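Long-range contact in glutathione s-transferase S2 (Nilaparvata lugens, PDB 5H5L), which is a glutathione-requiring prostaglandin D synthase of the sigma class that probably also conjugates glutathione to electrophilic substrates: residues F130-N134 and I171-I177. Residues are numbered along the deposited sequence; the frame is centred on the assembly and turned at random.
Sequences FNKFN and IDKYEHI. With EDO (1,2-ethanediol), chain H.
In the all-helical C-terminal domain of this sigma-class glutathione transferase, an asparagine side chain from one helix accepts hydrogen bonds from backbone NH groups in the first turn of another. Segment 130-134 is regular helix, part of helix 111-139. Segment 171-177 makes a type I beta turn from I171 to Y174, closed by Y174 N to I171 O at 3.1 Å, and then enters helix 175-185. Y174 holds the N-cap position with extended backbone angles (-94/92). The closest CA atoms are those of N134 and H176, 5.3 Å apart. F130, Y174 and I177 form the apolar part. The CA-to-CB bonds of F130 and Y174 both point toward the opposite segment (chi1 m in each). The F130 ring edge meets the tyrosine face, centroids 5.5 Å apart and planes at 73°. F130 CB also lies over that face, 3.7 Å from the Y174 ring centroid, a CH-pi contact. I177 CD1 packs 3.8 Å from F130 CD2 and 4.1 Å from F133 CB. L160 of helix 151-164 touches both F130 and I177. N134 takes chi1 t, which brings its amide to the first turn of helix 175-185. Water 1 accepts from N134 ND2 (2.9 Å) and E175 N (3.1 Å). N134 OD1 accepts from H176 N at 2.7 Å and I177 N at 3.2 Å.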
ATOM      1  N   PHE B 130      11.914  13.463   1.316  1.00 16.37           N
ATOM      2  CA  PHE B 130      11.773  14.381   0.189  1.00 18.07           C
ATOM      3  C   PHE B 130      13.085  14.620  -0.548  1.00 18.47           C
ATOM      4  O   PHE B 130      13.045  14.889  -1.752  1.00 11.88           O
ATOM      5  CB  PHE B 130      11.180  15.694   0.636  1.00 19.47           C
ATOM      6  CG  PHE B 130       9.698  15.633   0.866  1.00 20.54           C
ATOM      7  CD1 PHE B 130       9.088  14.446   1.265  1.00 20.33           C
ATOM      8  CD2 PHE B 130       8.924  16.748   0.680  1.00 25.89           C
ATOM      9  CE1 PHE B 130       7.724  14.389   1.474  1.00 23.85           C
ATOM     10  CE2 PHE B 130       7.557  16.716   0.904  1.00 30.90           C
ATOM     11  CZ  PHE B 130       6.951  15.545   1.288  1.00 28.03           C
ATOM     12  N   ASN B 131      14.241  14.564   0.129  1.00 17.83           N
ATOM     13  CA  ASN B 131      15.502  14.663  -0.616  1.00 20.06           C
ATOM     14  C   ASN B 131      15.624  13.486  -1.586  1.00 19.44           C
ATOM     15  O   ASN B 131      16.023  13.652  -2.743  1.00 19.19           O
ATOM     16  CB  ASN B 131      16.712  14.690   0.323  1.00 22.46           C
ATOM     17  CG  ASN B 131      16.972  16.062   0.952  1.00 19.20           C
ATOM     18  OD1 ASN B 131      16.801  17.098   0.329  1.00 24.44           O
ATOM     19  ND2 ASN B 131      17.412  16.047   2.185  1.00 21.08           N
ATOM     20  N   LYS B 132      15.248  12.282  -1.139  1.00 16.48           N
ATOM     21  CA  LYS B 132      15.308  11.131  -2.036  1.00 18.95           C
ATOM     22  C   LYS B 132      14.299  11.251  -3.175  1.00 15.81           C
ATOM     23  O   LYS B 132      14.627  10.947  -4.327  1.00 17.26           O
ATOM     24  CB  LYS B 132      15.093   9.846  -1.246  1.00 19.44           C
ATOM     25  CG  LYS B 132      16.360   9.405  -0.482  1.00 25.64           C
ATOM     26  CD  LYS B 132      15.988   8.631   0.769  1.00 30.09           C
ATOM     27  CE  LYS B 132      17.208   8.180   1.538  1.00 26.55           C
ATOM     28  NZ  LYS B 132      17.998   7.132   0.803  1.00 34.76           N
ATOM     29  N   PHE B 133      13.054  11.654  -2.868  1.00 17.99           N
ATOM     30  CA  PHE B 133      12.056  11.869  -3.916  1.00 14.03           C
ATOM     31  C   PHE B 133      12.558  12.906  -4.908  1.00 23.32           C
ATOM     32  O   PHE B 133      12.436  12.747  -6.132  1.00 19.47           O
ATOM     33  CB  PHE B 133      10.727  12.369  -3.324  1.00 13.80           C
ATOM     34  CG  PHE B 133      10.004  11.389  -2.427  1.00 17.33           C
ATOM     35  CD1 PHE B 133      10.294  10.033  -2.413  1.00 18.46           C
ATOM     36  CD2 PHE B 133       9.006  11.855  -1.590  1.00 17.70           C
ATOM     37  CE1 PHE B 133       9.601   9.174  -1.579  1.00 20.61           C
ATOM     38  CE2 PHE B 133       8.346  11.003  -0.739  1.00 20.45           C
ATOM     39  CZ  PHE B 133       8.638   9.661  -0.753  1.00 18.77           C
ATOM     40  N   ASN B 134      13.079  14.010  -4.376  1.00 21.46           N
ATOM     41  CA  ASN B 134      13.619  15.086  -5.210  1.00 22.95           C
ATOM     42  C   ASN B 134      14.714  14.563  -6.150  1.00 15.57           C
ATOM     43  O   ASN B 134      14.667  14.784  -7.363  1.00 23.29           O
ATOM     44  CB  ASN B 134      14.143  16.184  -4.282  1.00 18.77           C
ATOM     45  CG  ASN B 134      14.264  17.540  -4.962  1.00 21.53           C
ATOM     46  OD1 ASN B 134      13.429  17.958  -5.763  1.00 22.82           O
ATOM     47  ND2 ASN B 134      15.311  18.239  -4.622  1.00 27.02           N
ATOM     48  N   ILE B 171       7.017  22.144   0.180  1.00 36.19           N
ATOM     49  CA  ILE B 171       7.637  21.527  -0.999  1.00 30.68           C
ATOM     50  C   ILE B 171       8.504  22.500  -1.793  1.00 34.80           C
ATOM     51  O   ILE B 171       9.206  22.065  -2.722  1.00 28.23           O
ATOM     52  CB  ILE B 171       6.613  20.890  -1.972  1.00 23.60           C
ATOM     53  CG1 ILE B 171       5.781  21.921  -2.733  1.00 31.99           C
ATOM     54  CG2 ILE B 171       5.665  19.916  -1.217  1.00 33.34           C
ATOM     55  CD1 ILE B 171       5.045  21.288  -3.954  1.00 34.95           C
ATOM     56  N   ASP B 172       8.501  23.786  -1.444  1.00 35.08           N
ATOM     57  CA  ASP B 172       9.158  24.803  -2.266  1.00 36.90           C
ATOM     58  C   ASP B 172      10.642  24.526  -2.457  1.00 30.84           C
ATOM     59  O   ASP B 172      11.157  24.663  -3.565  1.00 28.95           O
ATOM     60  CB  ASP B 172       8.970  26.189  -1.652  1.00 47.45           C
ATOM     61  CG  ASP B 172       7.622  26.795  -1.974  1.00 62.44           C
ATOM     62  OD1 ASP B 172       7.026  26.434  -3.010  1.00 67.94           O
ATOM     63  OD2 ASP B 172       7.165  27.644  -1.185  1.00 74.42           O
ATOM     64  N   LYS B 173      11.359  24.172  -1.390  1.00 26.17           N
ATOM     65  CA  LYS B 173      12.804  24.043  -1.528  1.00 33.75           C
ATOM     66  C   LYS B 173      13.201  22.806  -2.320  1.00 35.71           C
ATOM     67  O   LYS B 173      14.359  22.702  -2.744  1.00 33.31           O
ATOM     68  CB  LYS B 173      13.459  24.032  -0.147  1.00 41.34           C
ATOM     69  CG  LYS B 173      13.012  22.888   0.726  1.00 37.09           C
ATOM     70  CD  LYS B 173      13.633  22.945   2.121  1.00 43.76           C
ATOM     71  CE  LYS B 173      13.189  24.178   2.856  1.00 53.60           C
ATOM     72  NZ  LYS B 173      13.620  24.111   4.257  1.00 64.54           N
ATOM     73  N   TYR B 174      12.267  21.886  -2.566  1.00 28.28           N
ATOM     74  CA  TYR B 174      12.559  20.680  -3.337  1.00 21.94           C
ATOM     75  C   TYR B 174      12.179  20.978  -4.781  1.00 27.44           C
ATOM     76  O   TYR B 174      11.044  20.767  -5.201  1.00 21.29           O
ATOM     77  CB  TYR B 174      11.817  19.479  -2.762  1.00 23.79           C
ATOM     78  CG  TYR B 174      12.165  19.251  -1.313  1.00 21.24           C
ATOM     79  CD1 TYR B 174      13.371  18.642  -0.954  1.00 23.53           C
ATOM     80  CD2 TYR B 174      11.332  19.688  -0.312  1.00 25.83           C
ATOM     81  CE1 TYR B 174      13.702  18.438   0.341  1.00 21.07           C
ATOM     82  CE2 TYR B 174      11.652  19.488   1.020  1.00 26.24           C
ATOM     83  CZ  TYR B 174      12.834  18.872   1.341  1.00 26.33           C
ATOM     84  OH  TYR B 174      13.144  18.695   2.669  1.00 24.31           O
ATOM     85  N   GLU B 175      13.175  21.455  -5.537  1.00 20.01           N
ATOM     86  CA  GLU B 175      12.989  21.972  -6.889  1.00 23.14           C
ATOM     87  C   GLU B 175      12.278  20.967  -7.787  1.00 18.99           C
ATOM     88  O   GLU B 175      11.417  21.344  -8.583  1.00 22.12           O
ATOM     89  CB  GLU B 175      14.359  22.337  -7.477  1.00 24.91           C
ATOM     90  CG  GLU B 175      14.414  22.672  -8.958  1.00 45.75           C
ATOM     91  CD  GLU B 175      15.855  22.954  -9.461  1.00 57.86           C
ATOM     92  OE1 GLU B 175      16.769  23.157  -8.625  1.00 50.30           O
ATOM     93  OE2 GLU B 175      16.074  22.960 -10.699  1.00 62.32           O
ATOM     94  N   HIS B 176      12.650  19.692  -7.709  1.00 20.54           N
ATOM     95  CA  HIS B 176      12.080  18.745  -8.661  1.00 21.81           C
ATOM     96  C   HIS B 176      10.692  18.270  -8.238  1.00 16.47           C
ATOM     97  O   HIS B 176       9.856  18.007  -9.113  1.00 20.67           O
ATOM     98  CB  HIS B 176      13.075  17.620  -8.861  1.00 24.21           C
ATOM     99  CG  HIS B 176      14.392  18.119  -9.375  1.00 29.26           C
ATOM    100  ND1 HIS B 176      15.501  18.295  -8.569  1.00 36.25           N
ATOM    101  CD2 HIS B 176      14.742  18.569 -10.599  1.00 23.68           C
ATOM    102  CE1 HIS B 176      16.484  18.802  -9.289  1.00 34.30           C
ATOM    103  NE2 HIS B 176      16.047  18.981 -10.523  1.00 29.04           N
ATOM    104  N   ILE B 177      10.412  18.189  -6.931  1.00 16.21           N
ATOM    105  CA  ILE B 177       9.038  17.959  -6.479  1.00 16.33           C
ATOM    106  C   ILE B 177       8.140  19.104  -6.920  1.00 23.96           C
ATOM    107  O   ILE B 177       7.065  18.890  -7.483  1.00 18.02           O
ATOM    108  CB  ILE B 177       8.994  17.755  -4.955  1.00 19.81           C
ATOM    109  CG1 ILE B 177       9.801  16.530  -4.569  1.00 17.86           C
ATOM    110  CG2 ILE B 177       7.568  17.627  -4.479  1.00 20.80           C
ATOM    111  CD1 ILE B 177       9.864  16.330  -3.012  1.00 17.63           C
TER
HETATM  112  C1  EDO H 304      16.640  19.830   1.649  1.00 34.39           C
HETATM  113  O1  EDO H 304      16.134  19.977   3.016  1.00 38.64           O
HETATM  114  C2  EDO H 304      16.754  21.156   0.859  1.00 46.36           C
HETATM  115  O2  EDO H 304      17.282  20.940  -0.472  1.00 42.15           O
HETATM  116  O   HOH W   1      16.192  20.994  -4.949  1.00 27.10           O